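Local coordinates for core protein VP7 (Bluetongue virus, PDB 1BVP), which forms trimeric capsomers that assemble on a scaffold of VP3 as one of the five inner-capsid proteins, and takes part in host cell surface receptor binding, at residues G207-G213 against A229-N235; R190-M196 against N240-Q244. One frame throughout, in Å; residues are numbered along the deposited sequence.

Contact 1: residues G207-G213 against A229-N235; sequences GVTVSVG and AALHVHN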
loop_
_atom_site.group_PDB
_atom_site.type_symbol
_atom_site.label_atom_id
_atom_site.label_comp_id
_atom_site.label_asym_id
_atom_site.label_seq_id
_atom_site.Cartn_x
_atom_site.Cartn_y
_atom_site.Cartn_z
ATOM N N GLY A 207 -9.704 37.020 -10.738
ATOM C CA GLY A 207 -11.074 37.483 -10.614
ATOM C C GLY A 207 -12.065 36.397 -10.922
ATOM O O GLY A 207 -13.244 36.520 -10.583
ATOM N N VAL A 208 -11.590 35.350 -11.596
ATOM C CA VAL A 208 -12.425 34.202 -11.943
ATOM C C VAL A 208 -12.781 33.489 -10.652
ATOM O O VAL A 208 -11.966 33.438 -9.714
ATOM C CB VAL A 208 -11.663 33.203 -12.817
ATOM C CG1 VAL A 208 -12.614 32.135 -13.322
ATOM C CG2 VAL A 208 -11.022 33.917 -13.974
ATOM N N THR A 209 -13.992 32.953 -10.591
ATOM C CA THR A 209 -14.422 32.233 -9.405
ATOM C C THR A 209 -15.055 30.890 -9.731
ATOM O O THR A 209 -15.600 30.687 -10.821
ATOM C CB THR A 209 -15.438 33.037 -8.540
ATOM O OG1 THR A 209 -16.683 33.188 -9.243
ATOM C CG2 THR A 209 -14.869 34.378 -8.157
ATOM N N VAL A 210 -14.914 29.969 -8.780
ATOM C CA VAL A 210 -15.497 28.626 -8.848
ATOM C C VAL A 210 -16.275 28.503 -7.533
ATOM O O VAL A 210 -15.811 28.947 -6.475
ATOM C CB VAL A 210 -14.415 27.511 -8.933
ATOM C CG1 VAL A 210 -15.088 26.152 -8.966
ATOM C CG2 VAL A 210 -13.577 27.680 -10.193
ATOM N N SER A 211 -17.507 28.035 -7.611
ATOM C CA SER A 211 -18.294 27.897 -6.404
ATOM C C SER A 211 -18.962 26.526 -6.439
ATOM O O SER A 211 -19.284 25.992 -7.529
ATOM C CB SER A 211 -19.328 29.020 -6.292
ATOM O OG SER A 211 -20.420 28.791 -7.171
ATOM N N VAL A 212 -19.085 25.927 -5.257
ATOM C CA VAL A 212 -19.689 24.607 -5.137
ATOM C C VAL A 212 -20.931 24.740 -4.292
ATOM O O VAL A 212 -20.856 25.209 -3.162
ATOM C CB VAL A 212 -18.722 23.582 -4.486
ATOM C CG1 VAL A 212 -19.406 22.235 -4.424
ATOM C CG2 VAL A 212 -17.411 23.463 -5.302
ATOM N N GLY A 213 -22.078 24.360 -4.853
ATOM C CA GLY A 213 -23.336 24.487 -4.131
ATOM C C GLY A 213 -23.594 25.913 -3.633
ATOM O O GLY A 213 -24.121 26.108 -2.536
ATOM N N ALA A 229 -24.026 18.710 -6.081
ATOM C CA ALA A 229 -24.105 20.166 -5.938
ATOM C C ALA A 229 -23.538 20.837 -7.176
ATOM O O ALA A 229 -22.566 20.354 -7.754
ATOM C CB ALA A 229 -23.335 20.620 -4.714
ATOM N N ALA A 230 -24.111 21.977 -7.547
ATOM C CA ALA A 230 -23.668 22.706 -8.738
ATOM C C ALA A 230 -22.249 23.250 -8.653
ATOM O O ALA A 230 -21.839 23.880 -7.659
ATOM C CB ALA A 230 -24.635 23.803 -9.063
ATOM N N LEU A 231 -21.511 22.989 -9.722
ATOM C CA LEU A 231 -20.122 23.406 -9.864
ATOM C C LEU A 231 -20.206 24.578 -10.828
ATOM O O LEU A 231 -20.296 24.396 -12.052
ATOM C CB LEU A 231 -19.349 22.256 -10.487
ATOM C CG LEU A 231 -17.867 22.270 -10.249
ATOM C CD1 LEU A 231 -17.625 22.527 -8.798
ATOM C CD2 LEU A 231 -17.366 20.914 -10.627
ATOM N N HIS A 232 -20.171 25.775 -10.262
ATOM C CA HIS A 232 -20.359 26.994 -11.016
ATOM C C HIS A 232 -19.128 27.867 -11.255
ATOM O O HIS A 232 -18.527 28.402 -10.316
ATOM C CB HIS A 232 -21.443 27.781 -10.294
ATOM C CG HIS A 232 -21.971 28.947 -11.066
ATOM N ND1 HIS A 232 -22.844 28.806 -12.127
ATOM C CD2 HIS A 232 -21.780 30.281 -10.908
ATOM C CE1 HIS A 232 -23.170 30.002 -12.585
ATOM N NE2 HIS A 232 -22.538 30.913 -11.864
ATOM N N VAL A 233 -18.768 28.038 -12.524
ATOM C CA VAL A 233 -17.625 28.880 -12.868
ATOM C C VAL A 233 -18.118 30.251 -13.363
ATOM O O VAL A 233 -19.105 30.345 -14.093
ATOM C CB VAL A 233 -16.741 28.249 -13.950
ATOM C CG1 VAL A 233 -15.355 28.865 -13.874
ATOM C CG2 VAL A 233 -16.677 26.727 -13.785
ATOM N N HIS A 234 -17.452 31.310 -12.922
ATOM C CA HIS A 234 -17.814 32.668 -13.297
ATOM C C HIS A 234 -16.576 33.510 -13.646
ATOM O O HIS A 234 -15.625 33.607 -12.850
ATOM C CB HIS A 234 -18.586 33.327 -12.145
ATOM C CG HIS A 234 -18.941 34.765 -12.377
ATOM N ND1 HIS A 234 -19.330 35.254 -13.610
ATOM C CD2 HIS A 234 -18.961 35.824 -11.529
ATOM C CE1 HIS A 234 -19.574 36.552 -13.513
ATOM N NE2 HIS A 234 -19.356 36.922 -12.262
ATOM N N ASN A 235 -16.585 34.074 -14.860
ATOM C CA ASN A 235 -15.518 34.956 -15.351
ATOM C C ASN A 235 -16.042 36.396 -15.350
ATOM O O ASN A 235 -16.700 36.810 -16.292
ATOM C CB ASN A 235 -15.150 34.590 -16.781
ATOM C CG ASN A 235 -14.057 35.473 -17.333
ATOM O OD1 ASN A 235 -13.398 36.190 -16.574
ATOM N ND2 ASN A 235 -13.857 35.434 -18.655
#
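Strands 209-212 and 231-234 run antiparallel, their axes 4.7 Å apart at 161°. T209 with H234 and S211 with H232 are hydrogen-bonded pairs: T209 N to H234 O, H234 N to T209 O, S211 N to H232 O and H232 N to S211 O all measure 2.9 Å, and G213 N to A230 O, also 2.9 Å, prolongs the pairing by one bond. V210-V233 and V212-L231 are the non-hydrogen-bonded pairs. CA-CB directions set the two faces; rotamers decide how side chains meet within each. On the apolar face V210, V212, L231 and V233 all have chi1 t. L231, with chi2 p, brings CD1 to 3.6 Å from V212 CG2 and 4.4 Å from V210 CG1, so it spans two valines, while V233 CG1 lies 4.3 Å from V210 CG2. On the polar face T209 and S211 are p, which sets T209 OG1 3.5 Å from H234 CB and S211 OG 3.4 Å from H232 CB; these are packing distances to carbon. Both histidines are t, and H232 ND1 bonds D170. G213 has positive phi (55°), a conformation that favours glycine, and its CA meets A229 CB at 3.9 Å. Strands 168-170 and 215-217 flank the pair in a four-stranded antiparallel sheet, and V212 and L231 pack on W225 of strand 223-225.

Contact 2: residues R190-M196 against N240-Q244; sequences RIENFAM and NAMVQ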
loop_
_atom_site.group_PDB
_atom_site.type_symbol
_atom_site.label_atom_id
_atom_site.label_comp_id
_atom_site.label_asym_id
_atom_site.label_seq_id
_atom_site.Cartn_x
_atom_site.Cartn_y
_atom_site.Cartn_z
ATOM N N ARG A 190 -6.235 28.627 -12.087
ATOM C CA ARG A 190 -6.364 29.552 -13.219
ATOM C C ARG A 190 -5.253 29.127 -14.185
ATOM O O ARG A 190 -4.112 28.901 -13.735
ATOM C CB ARG A 190 -6.062 30.999 -12.788
ATOM C CG ARG A 190 -7.279 31.773 -12.378
ATOM C CD ARG A 190 -6.923 33.129 -11.804
ATOM N NE ARG A 190 -6.476 33.067 -10.409
ATOM C CZ ARG A 190 -5.229 33.345 -10.032
ATOM N NH1 ARG A 190 -4.320 33.711 -10.951
ATOM N NH2 ARG A 190 -4.876 33.210 -8.755
ATOM N N ILE A 191 -5.573 28.915 -15.465
ATOM C CA ILE A 191 -4.513 28.594 -16.438
ATOM C C ILE A 191 -3.992 29.985 -16.846
ATOM O O ILE A 191 -4.638 30.722 -17.600
ATOM C CB ILE A 191 -5.031 27.841 -17.670
ATOM C CG1 ILE A 191 -5.752 26.553 -17.246
ATOM C CG2 ILE A 191 -3.856 27.485 -18.584
ATOM C CD1 ILE A 191 -6.329 25.760 -18.406
ATOM N N GLU A 192 -2.867 30.367 -16.253
ATOM C CA GLU A 192 -2.249 31.676 -16.430
ATOM C C GLU A 192 -1.792 32.030 -17.838
ATOM O O GLU A 192 -1.771 33.208 -18.176
ATOM C CB GLU A 192 -1.085 31.811 -15.441
ATOM C CG GLU A 192 -0.740 33.216 -15.017
ATOM C CD GLU A 192 -1.952 34.013 -14.580
ATOM O OE1 GLU A 192 -2.893 33.453 -13.963
ATOM O OE2 GLU A 192 -1.963 35.230 -14.863
ATOM N N ASN A 193 -1.437 31.040 -18.658
ATOM C CA ASN A 193 -0.969 31.292 -20.025
ATOM C C ASN A 193 -1.496 30.178 -20.887
ATOM O O ASN A 193 -1.100 29.034 -20.688
ATOM C CB ASN A 193 0.563 31.248 -20.059
ATOM C CG ASN A 193 1.157 31.853 -21.327
ATOM O OD1 ASN A 193 2.015 31.250 -21.982
ATOM N ND2 ASN A 193 0.788 33.085 -21.615
ATOM N N PHE A 194 -2.425 30.488 -21.787
ATOM C CA PHE A 194 -3.003 29.477 -22.674
ATOM C C PHE A 194 -2.965 29.874 -24.155
ATOM O O PHE A 194 -2.704 31.009 -24.496
ATOM C CB PHE A 194 -4.441 29.153 -22.267
ATOM C CG PHE A 194 -5.372 30.341 -22.283
ATOM C CD1 PHE A 194 -5.384 31.247 -21.224
ATOM C CD2 PHE A 194 -6.306 30.500 -23.312
ATOM C CE1 PHE A 194 -6.324 32.293 -21.177
ATOM C CE2 PHE A 194 -7.253 31.538 -23.278
ATOM C CZ PHE A 194 -7.266 32.431 -22.212
ATOM N N ALA A 195 -3.238 28.922 -25.025
ATOM C CA ALA A 195 -3.224 29.131 -26.450
ATOM C C ALA A 195 -4.607 29.438 -26.951
ATOM O O ALA A 195 -5.566 28.746 -26.586
ATOM C CB ALA A 195 -2.704 27.892 -27.157
ATOM N N MET A 196 -4.707 30.475 -27.790
ATOM C CA MET A 196 -5.980 30.855 -28.397
ATOM C C MET A 196 -6.133 29.954 -29.623
ATOM O O MET A 196 -5.148 29.345 -30.058
ATOM C CB MET A 196 -5.959 32.327 -28.735
ATOM C CG MET A 196 -6.202 33.222 -27.533
ATOM S SD MET A 196 -7.952 33.130 -26.918
ATOM C CE MET A 196 -8.907 32.328 -28.414
ATOM N N ASN A 240 -10.990 36.702 -22.150
ATOM C CA ASN A 240 -11.225 35.259 -22.080
ATOM C C ASN A 240 -10.419 34.693 -20.902
ATOM O O ASN A 240 -9.333 35.209 -20.545
ATOM C CB ASN A 240 -10.758 34.532 -23.331
ATOM C CG ASN A 240 -11.253 35.156 -24.574
ATOM O OD1 ASN A 240 -10.528 35.908 -25.203
ATOM N ND2 ASN A 240 -12.486 34.869 -24.944
ATOM N N ALA A 241 -10.948 33.615 -20.327
ATOM C CA ALA A 241 -10.317 32.951 -19.201
ATOM C C ALA A 241 -10.365 31.440 -19.352
ATOM O O ALA A 241 -11.212 30.895 -20.080
ATOM C CB ALA A 241 -11.006 33.358 -17.903
ATOM N N MET A 242 -9.404 30.773 -18.718
ATOM C CA MET A 242 -9.358 29.309 -18.693
ATOM C C MET A 242 -9.059 28.808 -17.284
ATOM O O MET A 242 -8.209 29.386 -16.578
ATOM C CB MET A 242 -8.315 28.771 -19.650
ATOM C CG MET A 242 -8.851 28.626 -21.006
ATOM S SD MET A 242 -7.772 27.704 -22.050
ATOM C CE MET A 242 -8.650 26.077 -22.025
ATOM N N VAL A 243 -9.810 27.811 -16.818
ATOM C CA VAL A 243 -9.500 27.251 -15.499
ATOM C C VAL A 243 -9.324 25.759 -15.643
ATOM O O VAL A 243 -9.937 25.163 -16.560
ATOM C CB VAL A 243 -10.610 27.520 -14.429
ATOM C CG1 VAL A 243 -10.920 28.990 -14.349
ATOM C CG2 VAL A 243 -11.856 26.734 -14.724
ATOM N N GLN A 244 -8.389 25.177 -14.873
ATOM C CA GLN A 244 -8.275 23.704 -14.875
ATOM C C GLN A 244 -8.846 23.197 -13.577
ATOM O O GLN A 244 -8.774 23.877 -12.541
ATOM C CB GLN A 244 -6.878 23.160 -15.063
ATOM C CG GLN A 244 -6.047 23.064 -13.855
ATOM C CD GLN A 244 -4.722 22.398 -14.169
ATOM O OE1 GLN A 244 -4.538 21.918 -15.277
ATOM N NE2 GLN A 244 -3.793 22.366 -13.203
#
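A corner at E192-N193 lets one short segment meet strand 241-244 twice, first by backbone pairing and then by an aromatic side chain. Before the corner, R190 and V243 form an antiparallel non-hydrogen-bonded pair (CA-CA 4.5 Å), and I191 N donates to M242 O at 2.9 Å and 168°, the one hydrogen bond between the segments. I191 CD1 also packs 3.8 Å from M242 CB. Beyond the corner F194 returns to the strand: M242 CG stands over its face, 4.0 Å from the ring centroid and 12° off the normal, a CH-pi contact, while M242 SD, also 4.0 Å from the centroid but 36° off, approaches obliquely, 3.4 Å from F194 CD2. At the ring's edge F194 CZ lies 3.8 Å from N240 O. R190 NH1 makes a salt bridge to E192 OE1 (3.3 Å, weak as a hydrogen bond) and another to E134 of the second subunit. R190, I191 and N193 pair in parallel with a strand of that subunit, so the sheet continues across the trimer interface. The arrangement is a Met-aromatic contact where strand 183-195 turns a corner beside strand 241-252, in the jelly-roll beta sandwich of orbivirus VP7.

The centres of contacts 1 and 2 lie 16 Å apart, on the same side of the chain's centre. Along the chain the order is 190-196, 207-213, 229-235, 240-244, so both segments of contact 1 fall between those of contact 2. They belong to different antiparallel sheets: contact 1 to the four-stranded one, contact 2 to the larger sheet containing strands 183-195 and 241-252. After the short connection 235-240, strand 231-234 is followed by 241-252, and the V208/N235 end of contact 1 packs on it: V208 CG1 is 3.7 Å from V243 CG1, and N235 ND2 is 3.6 Å from A241 CB. Both lie in one beta domain, but only contact 2 sits at the subunit interface.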